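Local coordinates for iron-containing alcohol dehydrogenase (PDB 3JZD), which probably catalyses the NADH- or NADPH-dependent reduction of maleylacetate to 3-oxoadipate in the breakdown of aromatic hydrocarbons, working as a homodimer, at residues A[246-249]-A[250-254]; A[321-324]-A[325-329]; A[339-342]-A[343-347]. All blocks are in the same frame, centred on the assembly; numbering follows the deposited sequence. Where two conformers were deposited one is given.

Contacts 1 and 2 lie along helical turns and contact 3 at a helix start, all in the C-terminal, helical half of the chain. Contact 1 (246-254), on helix 241-253, lies nearest the centre of the chain, about 15 Å from it centre to centre. Contacts 2 (321-329) and 3 (339-347), on the successive helices 321-328 and 341-353, lie about 24 and 25 Å out. Contacts 1 and 2 are partly buried; contact 3 is a surface contact. Contact 2 is the middle layer, meeting contact 1 through apolar packing and contact 3 through both apolar packing and a salt bridge. Contact 1 turns its phenyl ring toward contact 2 and its leucine toward helix 257-272, contact 2 carries calcium, and contact 3 is mostly surface charge.

Contact 1: residues A[246-249]-A[250-254]; sequences CHTL and GGSFN
The flat group that carries the contact is the phenyl ring of Phe253, and the backbone of the preceding turn meets it from the side: Leu249 O lies at the ring edge, near its plane, with CD2 of Phe253 3.9 Å from it. Thr248 O comes to the same ring at an oblique angle. Two residues of helix 321-328, Ala324 and Ile327, reach the ring from opposite sides of its plane, near the end away from the backbone. The Leu249 methyl CD2 touches Phe253 CD2 at 4.1 Å, the two side chains being one helical turn apart. In Phe253, CG stands beside the backbone N (chi1 -55°), which swings the ring back along the helix toward Leu249. The Leu249 side chain also touches Val264, Leu255 and Leu311.

Under these side chains runs a ladder of backbone bonds. Gly250 N donates to Cys246 O at 2.9 Å, and Gly251 N to His247 O at 2.8 Å. Ser252 N binds Thr248 O at 2.8 Å, and the Ser252 CB sits 3.2 Å from that same oxygen. The next bond is more bent: Phe253 N reaches Leu249 O at 3.0 Å with an N-H...O angle of only 142°, the donor standing above the carbonyl plane. A weak bond from Asn254 N to Gly250 O follows, and Asn254 itself leaves the helical conformation with a positive phi of 60°.

Thr248 OG1 is bonded within the helix, to Lys244 O. Toward the cofactor side, the His247 side chain comes within about 4 Å of that of Lys140, which binds NAD(+). This is the C-terminal stretch of a helix in the helical C-terminal domain of iron-containing alcohol dehydrogenases, packed between helices 257-272 and 321-328 and bordering the NAD site.

Contact 2: residues A[321-324]-A[325-329]; sequences LDRA and ADIAL. With CA (calcium ion), chain F.
A calcium site on the outer face of helix 321-328 is built on this turn, where Asp326 follows one turn after Asp322. The carboxylate of Asp326 grips the ion with both oxygens, OD1 at 2.5 Å and OD2 at 2.4 Å from the calcium. Its CG lies anti to its own carbonyl carbon (chi1 -66°), which leans the group back along the helix toward Asp322. Two waters add to the shell, and one of them donates to Asp322 O at 2.9 Å. That carbonyl also accepts the helical bond from Asp326 N, at 3.2 Å, and is thus shared by the helix and the metal's second shell. The Asp322 side chain turns away, to a salt bridge between its OD1 and Arg345 NE.

Around the helix, the aliphatic part of Arg323 packs on Ile327, with CG 3.9 Å from CD1. Ile327 N closes a nearly straight bond to Arg323 O (170°).

Asp326 also touches a crystal neighbour. Two-oxygen binding suggests an ionised Asp326 carboxylate whose rotation the calcium fixes, while the bridging water ties the ion to the helix backbone at Asp322 O.

Contact 3: residues A[339-342]-A[343-347]; sequences IERE and PIRAL
Glu340 occupies the N-cap of helix 341-353, and its extended backbone (psi 146°) gives way to helical angles from Arg341 onward. Its carbonyl opens the ladder, Glu340 O accepting Ile344 N at 3.0 Å. Arg341 O then takes Arg345 N at 2.7 Å, and Glu342 O takes Ala346 N at 3.0 Å. Pro343 fits here because its nitrogen, which has no hydrogen to give, falls in the first turn, where helical N-H groups have no partner within the helix.

The Pro343 ring packs against the Glu340 stem, CG lying 3.8 Å from CB. On the inner side Ile339 CG2 meets Ile344 CG1 at 3.7 Å, which carries the apolar strip from the loop into the helix beside Leu241. In one of its two deposited conformers, Arg341 bends at its third torsion (64°) and sets NH1 3.9 Å from Arg345 CB, a contact that is therefore tentative. In that copy its guanidinium plane is nearly perpendicular to that of Arg345, whose NH1 is held by Gln349 OE1.

This is the N-capped first turn of helix 341-353, with proline at a position that needs no N-H, joined through Ile344 to helices 241-253 and 257-272.

Contact 1: residues A[246-249]-A[250-254]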
# COMPACT_ATOMS: atom_id res chain seq x y z
N CYS A 246 -19.78 16.98 7.34
CA CYS A 246 -19.44 16.66 8.71
C CYS A 246 -18.60 17.77 9.28
O CYS A 246 -18.78 18.13 10.44
CB CYS A 246 -18.80 15.27 8.84
SG CYS A 246 -20.01 13.94 8.59
N HIS A 247 -17.75 18.38 8.45
CA HIS A 247 -16.95 19.51 8.90
C HIS A 247 -17.85 20.70 9.20
O HIS A 247 -17.72 21.35 10.24
CB HIS A 247 -15.85 19.85 7.88
CG HIS A 247 -14.94 20.96 8.32
ND1 HIS A 247 -15.26 22.30 8.18
CD2 HIS A 247 -13.72 20.93 8.91
CE1 HIS A 247 -14.29 23.04 8.68
NE2 HIS A 247 -13.34 22.23 9.12
N THR A 248 -18.78 21.01 8.30
CA THR A 248 -19.77 22.04 8.54
C THR A 248 -20.54 21.84 9.88
O THR A 248 -20.52 22.70 10.73
CB THR A 248 -20.76 22.11 7.39
OG1 THR A 248 -20.06 22.49 6.19
CG2 THR A 248 -21.91 23.11 7.70
N LEU A 249 -21.13 20.66 10.08
CA LEU A 249 -21.89 20.42 11.29
C LEU A 249 -21.02 20.53 12.56
O LEU A 249 -21.40 21.19 13.51
CB LEU A 249 -22.63 19.07 11.21
CG LEU A 249 -23.71 18.99 10.13
CD1 LEU A 249 -24.26 17.54 9.98
CD2 LEU A 249 -24.84 19.99 10.47
N GLY A 250 -19.86 19.88 12.54
CA GLY A 250 -18.94 19.88 13.64
C GLY A 250 -18.42 21.25 13.97
O GLY A 250 -18.42 21.64 15.13
N GLY A 251 -18.04 22.00 12.94
CA GLY A 251 -17.44 23.32 13.11
C GLY A 251 -18.44 24.43 13.35
O GLY A 251 -18.20 25.30 14.14
N SER A 252 -19.58 24.40 12.68
CA SER A 252 -20.55 25.48 12.83
C SER A 252 -21.54 25.23 13.96
O SER A 252 -22.08 26.16 14.50
CB SER A 252 -21.28 25.75 11.50
OG SER A 252 -20.37 26.16 10.49
N PHE A 253 -21.76 24.00 14.35
CA PHE A 253 -22.75 23.72 15.38
C PHE A 253 -22.24 22.96 16.57
O PHE A 253 -23.03 22.60 17.44
CB PHE A 253 -23.98 23.04 14.74
CG PHE A 253 -24.54 23.86 13.62
CD1 PHE A 253 -25.33 24.95 13.89
CD2 PHE A 253 -24.17 23.62 12.32
CE1 PHE A 253 -25.79 25.76 12.87
CE2 PHE A 253 -24.63 24.40 11.31
CZ PHE A 253 -25.43 25.50 11.59
N ASN A 254 -20.93 22.73 16.62
CA ASN A 254 -20.28 22.06 17.76
C ASN A 254 -20.78 20.65 18.04
O ASN A 254 -20.82 20.22 19.18
CB ASN A 254 -20.34 22.95 19.02
CG ASN A 254 -19.37 24.14 18.94
OD1 ASN A 254 -18.17 23.95 18.82
ND2 ASN A 254 -19.91 25.35 19.02

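Contact 2: residues A[321-324]-A[325-329]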
# COMPACT_ATOMS: atom_id res chain seq x y z
N LEU A 321 -31.05 23.85 10.87
CA LEU A 321 -30.89 23.09 9.65
C LEU A 321 -30.90 23.99 8.44
O LEU A 321 -30.09 23.79 7.54
CB LEU A 321 -31.94 21.98 9.56
CG LEU A 321 -31.89 20.86 10.64
CD1 LEU A 321 -33.16 19.95 10.51
CD2 LEU A 321 -30.60 20.01 10.61
N ASP A 322 -31.77 25.01 8.42
CA ASP A 322 -31.78 25.94 7.31
C ASP A 322 -30.39 26.58 7.18
O ASP A 322 -29.87 26.68 6.05
CB ASP A 322 -32.80 27.05 7.48
CG ASP A 322 -34.26 26.57 7.47
OD1 ASP A 322 -34.60 25.53 6.83
OD2 ASP A 322 -35.07 27.28 8.11
N ARG A 323 -29.79 27.03 8.29
CA ARG A 323 -28.48 27.66 8.24
C ARG A 323 -27.42 26.64 7.80
O ARG A 323 -26.53 26.95 7.01
CB ARG A 323 -28.09 28.24 9.58
CG ARG A 323 -26.68 28.87 9.61
CD ARG A 323 -26.26 29.36 11.00
NE ARG A 323 -27.17 30.38 11.51
CZ ARG A 323 -27.05 31.70 11.33
NH1 ARG A 323 -26.03 32.23 10.69
NH2 ARG A 323 -27.98 32.51 11.82
N ALA A 324 -27.53 25.43 8.31
CA ALA A 324 -26.61 24.37 7.94
C ALA A 324 -26.64 24.12 6.42
O ALA A 324 -25.59 23.85 5.83
CB ALA A 324 -26.96 23.07 8.71
N ALA A 325 -27.82 24.16 5.81
CA ALA A 325 -27.90 23.95 4.38
C ALA A 325 -27.21 25.14 3.64
O ALA A 325 -26.51 24.93 2.64
CB ALA A 325 -29.32 23.78 3.90
N ASP A 326 -27.38 26.36 4.13
CA ASP A 326 -26.68 27.51 3.50
C ASP A 326 -25.17 27.35 3.55
O ASP A 326 -24.51 27.53 2.53
CB ASP A 326 -27.07 28.83 4.11
CG ASP A 326 -28.54 29.20 3.87
OD1 ASP A 326 -29.08 28.97 2.77
OD2 ASP A 326 -29.15 29.72 4.81
N ILE A 327 -24.64 27.02 4.72
CA ILE A 327 -23.20 26.84 4.92
C ILE A 327 -22.71 25.69 4.03
O ILE A 327 -21.65 25.81 3.44
CB ILE A 327 -22.84 26.51 6.37
CG1 ILE A 327 -23.27 27.62 7.34
CG2 ILE A 327 -21.35 26.28 6.53
CD1 ILE A 327 -23.29 27.19 8.86
N ALA A 328 -23.50 24.61 3.88
CA ALA A 328 -23.11 23.47 3.02
C ALA A 328 -22.93 23.90 1.58
O ALA A 328 -22.21 23.27 0.85
CB ALA A 328 -24.18 22.28 3.06
N LEU A 329 -23.61 24.97 1.18
CA LEU A 329 -23.56 25.45 -0.20
C LEU A 329 -22.56 26.59 -0.40
O LEU A 329 -22.34 27.01 -1.50
CB LEU A 329 -24.95 25.94 -0.59
CG LEU A 329 -26.07 24.97 -0.97
CD1 LEU A 329 -26.10 23.69 -0.16
CD2 LEU A 329 -27.40 25.75 -0.85
CA CA F . -31.16 30.07 3.50
O HOH W 1 -31.80 27.95 4.33
O HOH W 2 -31.61 30.26 5.83

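Contact 3: residues A[339-342]-A[343-347]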
# COMPACT_ATOMS: atom_id res chain seq x y z
N ILE A 339 -23.97 19.75 -5.72
CA ILE A 339 -24.43 20.12 -4.39
C ILE A 339 -25.46 21.22 -4.67
O ILE A 339 -25.12 22.24 -5.24
CB ILE A 339 -23.27 20.61 -3.51
CG1 ILE A 339 -22.13 19.56 -3.42
CG2 ILE A 339 -23.73 20.94 -2.12
CD1 ILE A 339 -22.52 18.18 -2.87
N GLU A 340 -26.73 20.97 -4.33
CA GLU A 340 -27.85 21.93 -4.55
C GLU A 340 -28.63 22.06 -3.24
O GLU A 340 -28.81 21.08 -2.51
CB GLU A 340 -28.76 21.44 -5.70
CG GLU A 340 -28.07 21.21 -7.07
CD GLU A 340 -27.60 22.51 -7.80
OE1 GLU A 340 -27.85 23.64 -7.30
OE2 GLU A 340 -27.00 22.38 -8.89
N ARG A 341 -29.16 23.25 -2.98
CA ARG A 341 -29.87 23.57 -1.71
C ARG A 341 -30.97 22.61 -1.29
O ARG A 341 -30.94 22.04 -0.22
CB ARG A 341 -30.53 24.97 -1.75
CG ARG A 341 -31.03 25.41 -0.34
CD ARG A 341 -32.06 26.55 -0.34
NE ARG A 341 -33.32 26.17 -0.99
CZ ARG A 341 -34.24 25.37 -0.46
NH1 ARG A 341 -34.07 24.82 0.74
NH2 ARG A 341 -35.34 25.10 -1.16
N GLU A 342 -31.96 22.44 -2.13
CA GLU A 342 -33.09 21.62 -1.74
C GLU A 342 -32.73 20.19 -1.37
O GLU A 342 -33.08 19.75 -0.30
CB GLU A 342 -34.21 21.67 -2.79
CG GLU A 342 -35.49 20.92 -2.33
CD GLU A 342 -36.57 20.73 -3.41
OE1 GLU A 342 -37.09 21.75 -3.94
OE2 GLU A 342 -36.92 19.55 -3.69
N PRO A 343 -32.07 19.45 -2.25
CA PRO A 343 -31.71 18.11 -1.84
C PRO A 343 -30.71 18.08 -0.64
O PRO A 343 -30.74 17.16 0.12
CB PRO A 343 -31.12 17.48 -3.10
CG PRO A 343 -30.62 18.67 -3.93
CD PRO A 343 -31.64 19.75 -3.63
N ILE A 344 -29.87 19.09 -0.48
CA ILE A 344 -28.99 19.15 0.72
C ILE A 344 -29.83 19.39 1.97
O ILE A 344 -29.60 18.76 3.01
CB ILE A 344 -27.86 20.20 0.63
CG1 ILE A 344 -26.75 19.68 -0.29
CG2 ILE A 344 -27.29 20.56 2.04
CD1 ILE A 344 -25.97 18.48 0.24
N ARG A 345 -30.82 20.28 1.85
CA ARG A 345 -31.69 20.56 2.97
C ARG A 345 -32.51 19.31 3.36
O ARG A 345 -32.77 19.09 4.53
CB ARG A 345 -32.63 21.73 2.65
CG ARG A 345 -33.58 22.02 3.82
CD ARG A 345 -32.79 22.49 5.02
NE ARG A 345 -33.66 22.86 6.12
CZ ARG A 345 -34.21 21.98 6.95
NH1 ARG A 345 -34.02 20.67 6.78
NH2 ARG A 345 -34.99 22.41 7.93
N ALA A 346 -32.92 18.51 2.38
CA ALA A 346 -33.67 17.26 2.63
C ALA A 346 -32.74 16.18 3.25
O ALA A 346 -33.18 15.38 4.10
CB ALA A 346 -34.31 16.73 1.30
N LEU A 347 -31.46 16.17 2.84
CA LEU A 347 -30.47 15.25 3.41
C LEU A 347 -30.39 15.58 4.88
O LEU A 347 -30.47 14.71 5.72
CB LEU A 347 -29.09 15.45 2.78
CG LEU A 347 -27.85 14.67 3.28
CD1 LEU A 347 -26.68 14.80 2.28
CD2 LEU A 347 -27.42 15.11 4.76